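Local coordinates for protein arginine decarboxylase (Campylobacter jejuni subsp. jejuni, PDB 3NZP) that probably catalyses the pyridoxal 5'-phosphate-dependent decarboxylation of arginine to agmatine, a step in the biosynthesis of spermidine and other polyamines, at residues 73-78 / 313-318; 183-188 / 205-210; 440-445 / 509-514. All coordinates share one frame; numbering follows the deposited sequence.

Contact 1. Residues 73-78 / 313-318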
# COMPACT_ATOMS: atom_id res chain seq x y z
N PHE B 73 -6.44 40.28 -12.57
CA PHE B 73 -7.20 41.05 -11.61
C PHE B 73 -6.34 42.04 -10.86
O PHE B 73 -6.74 42.53 -9.80
CB PHE B 73 -7.90 40.12 -10.63
CG PHE B 73 -8.59 38.98 -11.28
CD1 PHE B 73 -7.87 37.89 -11.76
CD2 PHE B 73 -9.97 39.00 -11.44
CE1 PHE B 73 -8.51 36.84 -12.39
CE2 PHE B 73 -10.62 37.95 -12.07
CZ PHE B 73 -9.88 36.87 -12.55
N GLY B 74 -5.16 42.34 -11.39
CA GLY B 74 -4.28 43.28 -10.73
C GLY B 74 -4.14 43.02 -9.25
O GLY B 74 -4.40 43.91 -8.44
N TYR B 75 -3.73 41.80 -8.90
CA TYR B 75 -3.55 41.39 -7.50
C TYR B 75 -2.22 41.91 -6.92
O TYR B 75 -1.16 41.64 -7.46
CB TYR B 75 -3.60 39.85 -7.41
CG TYR B 75 -3.79 39.33 -6.00
CD1 TYR B 75 -2.72 38.84 -5.25
CD2 TYR B 75 -5.05 39.36 -5.40
CE1 TYR B 75 -2.90 38.39 -3.93
CE2 TYR B 75 -5.24 38.91 -4.09
CZ TYR B 75 -4.16 38.43 -3.37
OH TYR B 75 -4.37 38.00 -2.08
N LYS B 76 -2.29 42.65 -5.82
CA LYS B 76 -1.09 43.21 -5.22
C LYS B 76 -0.27 42.21 -4.42
O LYS B 76 0.95 42.34 -4.32
CB LYS B 76 -1.46 44.42 -4.34
CG LYS B 76 -2.00 45.62 -5.13
CD LYS B 76 -2.80 46.61 -4.26
CE LYS B 76 -4.11 45.97 -3.69
NZ LYS B 76 -5.06 46.88 -2.94
N GLY B 77 -0.94 41.21 -3.85
CA GLY B 77 -0.25 40.21 -3.06
C GLY B 77 0.66 39.36 -3.91
O GLY B 77 0.48 39.27 -5.13
N GLY B 78 1.64 38.73 -3.27
CA GLY B 78 2.57 37.90 -3.99
C GLY B 78 2.15 36.44 -4.00
O GLY B 78 1.19 36.06 -3.32
N LEU B 313 -5.45 44.20 3.63
CA LEU B 313 -4.35 43.90 2.73
C LEU B 313 -4.48 42.58 1.97
O LEU B 313 -4.68 41.53 2.57
CB LEU B 313 -3.05 43.88 3.53
CG LEU B 313 -1.84 43.37 2.76
CD1 LEU B 313 -1.50 44.35 1.66
CD2 LEU B 313 -0.68 43.18 3.71
N GLU B 314 -4.37 42.64 0.65
CA GLU B 314 -4.44 41.43 -0.17
C GLU B 314 -3.30 40.52 0.30
O GLU B 314 -2.13 40.90 0.20
CB GLU B 314 -4.28 41.77 -1.65
CG GLU B 314 -5.48 42.47 -2.26
CD GLU B 314 -5.29 42.76 -3.74
OE1 GLU B 314 -6.27 43.14 -4.41
OE2 GLU B 314 -4.15 42.61 -4.23
N PRO B 315 -3.62 39.32 0.81
CA PRO B 315 -2.64 38.34 1.30
C PRO B 315 -1.70 37.74 0.26
O PRO B 315 -1.94 37.83 -0.94
CB PRO B 315 -3.52 37.29 1.96
CG PRO B 315 -4.71 37.28 1.06
CD PRO B 315 -4.98 38.76 0.89
N ASP B 316 -0.62 37.13 0.73
CA ASP B 316 0.32 36.48 -0.17
C ASP B 316 -0.19 35.07 -0.38
O ASP B 316 -0.56 34.38 0.57
CB ASP B 316 1.71 36.45 0.44
CG ASP B 316 2.44 37.78 0.28
OD1 ASP B 316 3.32 38.09 1.12
OD2 ASP B 316 2.14 38.51 -0.69
N ILE B 317 -0.21 34.64 -1.63
CA ILE B 317 -0.71 33.31 -1.93
C ILE B 317 0.37 32.25 -1.81
O ILE B 317 1.44 32.40 -2.38
CB ILE B 317 -1.29 33.28 -3.34
CG1 ILE B 317 -2.44 34.29 -3.45
CG2 ILE B 317 -1.73 31.87 -3.67
CD1 ILE B 317 -2.99 34.45 -4.83
N PHE B 318 0.08 31.19 -1.07
CA PHE B 318 1.00 30.07 -0.89
C PHE B 318 0.28 28.76 -1.19
O PHE B 318 -0.71 28.44 -0.54
CB PHE B 318 1.51 29.99 0.54
CG PHE B 318 2.80 30.70 0.77
CD1 PHE B 318 2.86 32.09 0.77
CD2 PHE B 318 3.97 29.99 0.99
CE1 PHE B 318 4.07 32.75 0.99
CE2 PHE B 318 5.18 30.64 1.21
CZ PHE B 318 5.22 32.02 1.20
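The Tyr75 hydroxyl donates to the carbonyl of Pro315, with OH 2.7 Å from O. The approach is bent, 127° at the carbonyl oxygen, and Pro315 O lies at the edge of the phenol ring, close to its plane. Gly77 CA points a hydrogen at that same oxygen, a softer second contact. A chi1 of -165° sets Tyr75 CG anti to its backbone N, and the ring beyond it turns one face to the extended Glu314 chain: the carboxylate stacks almost flat over it, 8° from parallel, OE2 toward the rim and 3.6 Å above the ring plane. That OE2 also takes the N-H of Lys76, although the modelled separation from Lys76 N to Glu314 OE2 is too short to be taken literally. The Lys76 side chain crosses Glu314 at about a right angle, CE nearest the carboxylate carbon; its NZ, 4.2 Å from Glu314 OE1, is beyond a salt bridge but may favour the charged form.

This is the seam of the TIM barrel, where the run-in to its first strand, 79-84, meets its eighth, 316-319. A Schellman motif with Gly74 at C-prime ends helix 52-72 and turns the chain toward the seam. Ile317 N then donates to Gly78 O at 2.6 Å, and Ile317 is bonded again to Asn80, as parallel pairing requires. Asp316 turns its OD2 back to receive Gly78 N, also at 2.6 Å, on the anti side of the carboxylate. The Gly77 carbonyl is taken by Arg70. Ile317 CD1 comes obliquely to Tyr75 CE1 at 4.0 Å, and helix 292-309 packs against Tyr75 through Val300 and Leu303.

Contact 2. Residues 183-188 / 205-210; sequences RVRLHS and GLTSTE
Arg185 bends its side chain round to the carbonyl of Gly205. CG starts out anti to the backbone N (chi1 178°), but bends at chi2 (82°) and chi3 carry first CD and then NE round toward that oxygen. Two weak bonds result, NE to Gly205 O at 3.3 Å and NH1 to the same oxygen at 3.1 Å. Thr207 runs alongside, pointing the same way, and holds CG2 over a face of the guanidinium, 4.2 Å from Arg185 NH2.

Arg183 behaves differently: its chain is fully extended, sliding CG and CD past Gly205 CA and sending its tip to a salt bridge with Glu158. That side chain is about 4 Å from the side chain of His233, which binds the cofactor. Between the two arginines Val184 and Leu206 form a single backbone bridge, with Leu206 N donating to Arg183 O at 2.8 Å and Arg185 N to Leu206 O at 3.1 Å.

Thr207 sets its OG1 between its own N and carbonyl carbon (chi1 74°) and accepts Glu210 N, while Glu210 OE2 receives Thr207 N: a capping box that starts helix 208-220. The contact thus ties the exit of barrel strand 179-183 to the beginning of the following helix; Leu206 packs on Leu211 and Ala214 of that helix and on Leu160 of helix 160-170, Val184 reaches Ile254 of helix 242-260, and Tyr344 of the second subunit packs on Thr207.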
# COMPACT_ATOMS: atom_id res chain seq x y z
N ARG B 183 -2.67 26.56 11.51
CA ARG B 183 -3.51 25.76 10.64
C ARG B 183 -4.96 25.95 11.07
O ARG B 183 -5.34 25.58 12.18
CB ARG B 183 -3.15 24.28 10.74
CG ARG B 183 -3.91 23.41 9.78
CD ARG B 183 -3.61 21.95 9.98
NE ARG B 183 -4.30 21.12 8.99
CZ ARG B 183 -4.36 19.79 9.03
NH1 ARG B 183 -5.02 19.15 8.07
NH2 ARG B 183 -3.77 19.11 10.00
N VAL B 184 -5.77 26.53 10.20
CA VAL B 184 -7.16 26.76 10.55
C VAL B 184 -8.06 25.57 10.28
O VAL B 184 -7.91 24.87 9.29
CB VAL B 184 -7.70 27.99 9.82
CG1 VAL B 184 -6.85 29.21 10.18
CG2 VAL B 184 -7.69 27.75 8.33
N ARG B 185 -9.01 25.34 11.19
CA ARG B 185 -9.97 24.26 11.06
C ARG B 185 -11.09 24.83 10.20
O ARG B 185 -11.74 25.79 10.61
CB ARG B 185 -10.50 23.90 12.45
CG ARG B 185 -11.55 22.81 12.48
CD ARG B 185 -10.90 21.44 12.42
NE ARG B 185 -10.12 21.12 13.62
CZ ARG B 185 -10.65 20.82 14.81
NH1 ARG B 185 -9.85 20.54 15.84
NH2 ARG B 185 -11.97 20.79 14.96
N LEU B 186 -11.32 24.28 9.01
CA LEU B 186 -12.39 24.78 8.13
C LEU B 186 -13.72 24.10 8.40
O LEU B 186 -13.78 22.88 8.56
CB LEU B 186 -12.02 24.59 6.66
CG LEU B 186 -10.84 25.38 6.10
CD1 LEU B 186 -10.72 25.12 4.62
CD2 LEU B 186 -11.02 26.87 6.34
N HIS B 187 -14.80 24.87 8.43
CA HIS B 187 -16.11 24.30 8.66
C HIS B 187 -16.78 23.95 7.33
O HIS B 187 -17.95 23.56 7.31
CB HIS B 187 -17.01 25.25 9.45
CG HIS B 187 -17.09 24.93 10.92
ND1 HIS B 187 -18.00 25.52 11.76
CD2 HIS B 187 -16.37 24.06 11.68
CE1 HIS B 187 -17.85 25.03 12.98
NE2 HIS B 187 -16.87 24.15 12.96
N SER B 188 -16.03 24.09 6.24
CA SER B 188 -16.55 23.79 4.90
C SER B 188 -16.37 22.32 4.52
O SER B 188 -15.33 21.72 4.80
CB SER B 188 -15.87 24.68 3.84
OG SER B 188 -16.17 26.06 4.00
N GLY B 205 -6.61 21.14 13.07
CA GLY B 205 -6.49 22.58 12.95
C GLY B 205 -7.05 23.26 14.18
O GLY B 205 -7.59 22.59 15.07
N LEU B 206 -6.93 24.58 14.25
CA LEU B 206 -7.42 25.31 15.40
C LEU B 206 -8.83 25.83 15.17
O LEU B 206 -9.14 26.34 14.11
CB LEU B 206 -6.49 26.47 15.71
CG LEU B 206 -5.03 26.15 15.98
CD1 LEU B 206 -4.27 27.44 16.21
CD2 LEU B 206 -4.89 25.25 17.19
N THR B 207 -9.69 25.69 16.18
CA THR B 207 -11.05 26.17 16.07
C THR B 207 -11.04 27.69 16.14
O THR B 207 -10.02 28.29 16.46
CB THR B 207 -11.93 25.64 17.20
OG1 THR B 207 -11.61 26.32 18.42
CG2 THR B 207 -11.67 24.16 17.38
N SER B 208 -12.18 28.32 15.87
CA SER B 208 -12.25 29.78 15.91
C SER B 208 -11.90 30.30 17.29
O SER B 208 -11.15 31.26 17.43
CB SER B 208 -13.65 30.26 15.49
OG SER B 208 -14.67 29.70 16.31
N THR B 209 -12.42 29.65 18.32
CA THR B 209 -12.14 30.07 19.67
C THR B 209 -10.66 29.81 19.99
O THR B 209 -10.00 30.63 20.63
CB THR B 209 -13.11 29.38 20.67
OG1 THR B 209 -12.36 28.73 21.70
CG2 THR B 209 -14.02 28.38 19.93
N GLU B 210 -10.12 28.68 19.52
CA GLU B 210 -8.71 28.36 19.76
C GLU B 210 -7.79 29.35 19.05
O GLU B 210 -6.74 29.72 19.57
CB GLU B 210 -8.38 26.95 19.30
CG GLU B 210 -8.87 25.88 20.23
CD GLU B 210 -8.72 24.49 19.66
OE1 GLU B 210 -9.07 23.52 20.37
OE2 GLU B 210 -8.26 24.37 18.50

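Contact 3. Residues 440-445 / 509-514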
# COMPACT_ATOMS: atom_id res chain seq x y z
N TYR B 440 -1.81 -9.44 -21.41
CA TYR B 440 -0.38 -9.16 -21.54
C TYR B 440 0.32 -9.16 -20.20
O TYR B 440 0.01 -8.37 -19.32
CB TYR B 440 -0.14 -7.81 -22.22
CG TYR B 440 -0.68 -7.71 -23.64
CD1 TYR B 440 -2.05 -7.80 -23.90
CD2 TYR B 440 0.19 -7.51 -24.72
CE1 TYR B 440 -2.54 -7.69 -25.19
CE2 TYR B 440 -0.30 -7.39 -26.02
CZ TYR B 440 -1.66 -7.48 -26.24
OH TYR B 440 -2.15 -7.36 -27.53
N LEU B 441 1.29 -10.07 -20.05
CA LEU B 441 2.06 -10.20 -18.83
C LEU B 441 3.24 -9.23 -18.89
O LEU B 441 4.16 -9.42 -19.69
CB LEU B 441 2.57 -11.63 -18.72
CG LEU B 441 3.39 -11.96 -17.47
CD1 LEU B 441 2.46 -11.98 -16.27
CD2 LEU B 441 4.09 -13.30 -17.65
N VAL B 442 3.20 -8.19 -18.05
CA VAL B 442 4.26 -7.19 -18.03
C VAL B 442 5.25 -7.42 -16.91
O VAL B 442 4.88 -7.69 -15.77
CB VAL B 442 3.71 -5.76 -17.87
CG1 VAL B 442 4.60 -4.77 -18.61
CG2 VAL B 442 2.28 -5.68 -18.35
N ASN B 443 6.53 -7.28 -17.24
CA ASN B 443 7.60 -7.48 -16.29
C ASN B 443 7.71 -6.35 -15.28
O ASN B 443 8.60 -5.50 -15.38
CB ASN B 443 8.94 -7.61 -17.03
CG ASN B 443 10.05 -8.15 -16.15
OD1 ASN B 443 11.21 -8.19 -16.57
ND2 ASN B 443 9.70 -8.56 -14.93
N PHE B 444 6.80 -6.31 -14.32
CA PHE B 444 6.86 -5.28 -13.30
C PHE B 444 5.91 -5.68 -12.19
O PHE B 444 5.30 -6.75 -12.26
CB PHE B 444 6.46 -3.92 -13.86
CG PHE B 444 4.99 -3.73 -13.99
CD1 PHE B 444 4.24 -4.57 -14.80
CD2 PHE B 444 4.34 -2.72 -13.28
CE1 PHE B 444 2.85 -4.42 -14.91
CE2 PHE B 444 2.96 -2.55 -13.38
CZ PHE B 444 2.21 -3.41 -14.19
N SER B 445 5.77 -4.83 -11.19
CA SER B 445 4.89 -5.13 -10.07
C SER B 445 3.83 -4.03 -9.91
O SER B 445 4.17 -2.85 -9.81
CB SER B 445 5.72 -5.29 -8.79
OG SER B 445 4.94 -5.76 -7.70
N TYR B 509 8.06 -5.67 -27.11
CA TYR B 509 6.87 -4.83 -26.93
C TYR B 509 6.87 -4.26 -25.52
O TYR B 509 6.65 -4.99 -24.56
CB TYR B 509 5.62 -5.67 -27.16
CG TYR B 509 4.37 -4.85 -27.40
CD1 TYR B 509 4.37 -3.82 -28.34
CD2 TYR B 509 3.19 -5.13 -26.72
CE1 TYR B 509 3.21 -3.08 -28.60
CE2 TYR B 509 2.02 -4.40 -26.97
CZ TYR B 509 2.05 -3.38 -27.92
OH TYR B 509 0.92 -2.65 -28.19
N PHE B 510 7.10 -2.95 -25.42
CA PHE B 510 7.13 -2.29 -24.12
C PHE B 510 5.87 -1.46 -23.83
O PHE B 510 5.31 -0.81 -24.71
CB PHE B 510 8.34 -1.35 -24.02
CG PHE B 510 9.66 -2.04 -24.20
CD1 PHE B 510 10.20 -2.20 -25.47
CD2 PHE B 510 10.37 -2.52 -23.11
CE1 PHE B 510 11.44 -2.83 -25.64
CE2 PHE B 510 11.61 -3.14 -23.27
CZ PHE B 510 12.14 -3.30 -24.54
N LEU B 511 5.45 -1.48 -22.57
CA LEU B 511 4.30 -0.71 -22.16
C LEU B 511 4.77 0.44 -21.28
O LEU B 511 5.80 0.35 -20.61
CB LEU B 511 3.30 -1.58 -21.39
CG LEU B 511 2.55 -2.57 -22.27
CD1 LEU B 511 1.48 -3.27 -21.45
CD2 LEU B 511 1.91 -1.82 -23.44
N GLY B 512 4.02 1.53 -21.30
CA GLY B 512 4.38 2.68 -20.50
C GLY B 512 3.27 3.11 -19.57
O GLY B 512 2.11 3.23 -19.97
N PHE B 513 3.62 3.33 -18.31
CA PHE B 513 2.65 3.77 -17.33
C PHE B 513 3.06 5.19 -16.97
O PHE B 513 4.14 5.39 -16.39
CB PHE B 513 2.71 2.86 -16.14
CG PHE B 513 2.47 1.42 -16.49
CD1 PHE B 513 1.17 0.90 -16.46
CD2 PHE B 513 3.52 0.60 -16.87
CE1 PHE B 513 0.94 -0.43 -16.79
CE2 PHE B 513 3.30 -0.72 -17.20
CZ PHE B 513 2.01 -1.24 -17.16
N PHE B 514 2.22 6.15 -17.31
CA PHE B 514 2.52 7.56 -17.06
C PHE B 514 1.90 8.22 -15.83
O PHE B 514 0.98 7.69 -15.23
CB PHE B 514 2.18 8.38 -18.32
CG PHE B 514 2.91 7.91 -19.56
CD1 PHE B 514 2.60 6.68 -20.14
CD2 PHE B 514 3.94 8.69 -20.12
CE1 PHE B 514 3.32 6.21 -21.26
CE2 PHE B 514 4.67 8.23 -21.24
CZ PHE B 514 4.36 6.98 -21.81
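Phe444 sets CG between its backbone N and carbonyl carbon (chi1 80°), whereas Phe513 keeps CG anti to its carbonyl carbon (chi1 -57°); from these starts the two rings reach toward each other tip to tip and overlap as an offset stack. They belong to the mixed sheet of the beta domain that accompanies the TIM barrel in this decarboxylase family. Strands 438-442 and 510-513 both pair antiparallel with the long strand 330-341 but not with each other: their closest alpha carbons, those of Val442 and Leu511, are 7.7 Å apart, and the contacts across the gap are made by side chains.

In the stack the centroids of Phe444 and Phe513 are 4.8 Å apart and the planes lie at 28°. Phe513 CE2 sits over the centre of the Phe444 ring, while Phe444 CE2 stands above the Phe513 ring nearer its rim, and the closest atoms are Phe444 CZ and Phe513 CZ at 3.7 Å. Next to the pair, Val442 brings CG1 to the edge of the Phe513 ring, near its plane. Its other methyl, CG2, meets Leu511 CD1 at 4.0 Å, the two aliphatic chains crossing at about a right angle.

The backbone turns sharply just before Phe444, in an inverse gamma turn centred on Asn443. Ile462 and Pro464 of strand 462-464 pack on the 509-514 side, and the Leu441 side chain, pointing away from this core, packs on Phe134 of the second subunit. At the far end of the contact both tyrosine hydroxyls are bonded to His500, Tyr440 OH to its carbonyl O and Tyr509 OH to its ND1, while the two side chains cross at a slant, with Tyr440 CE2 3.9 Å from Tyr509 CE2.

Overall arrangement
Contacts 1 and 2 belong to the TIM barrel that holds the cofactor, contact 3 to the beta domain beside it. Contact 1 closes the barrel, joining the loop into its first strand, 79-84, to the eighth, 316-319; the span between its segments includes contact 2, at the end of the fifth strand, 179-183. Their centres are about 23 Å apart, nearest atoms about 11 Å. Contact 3 comes later in the sequence, packing the mixed sheet built on strand 330-341, its centre about 46 Å from each of the others. The Arg183 side chain of contact 2 is about 6 Å from bound pyridoxal phosphate, whereas contacts 1 and 3 are structural packing away from the annotated sites.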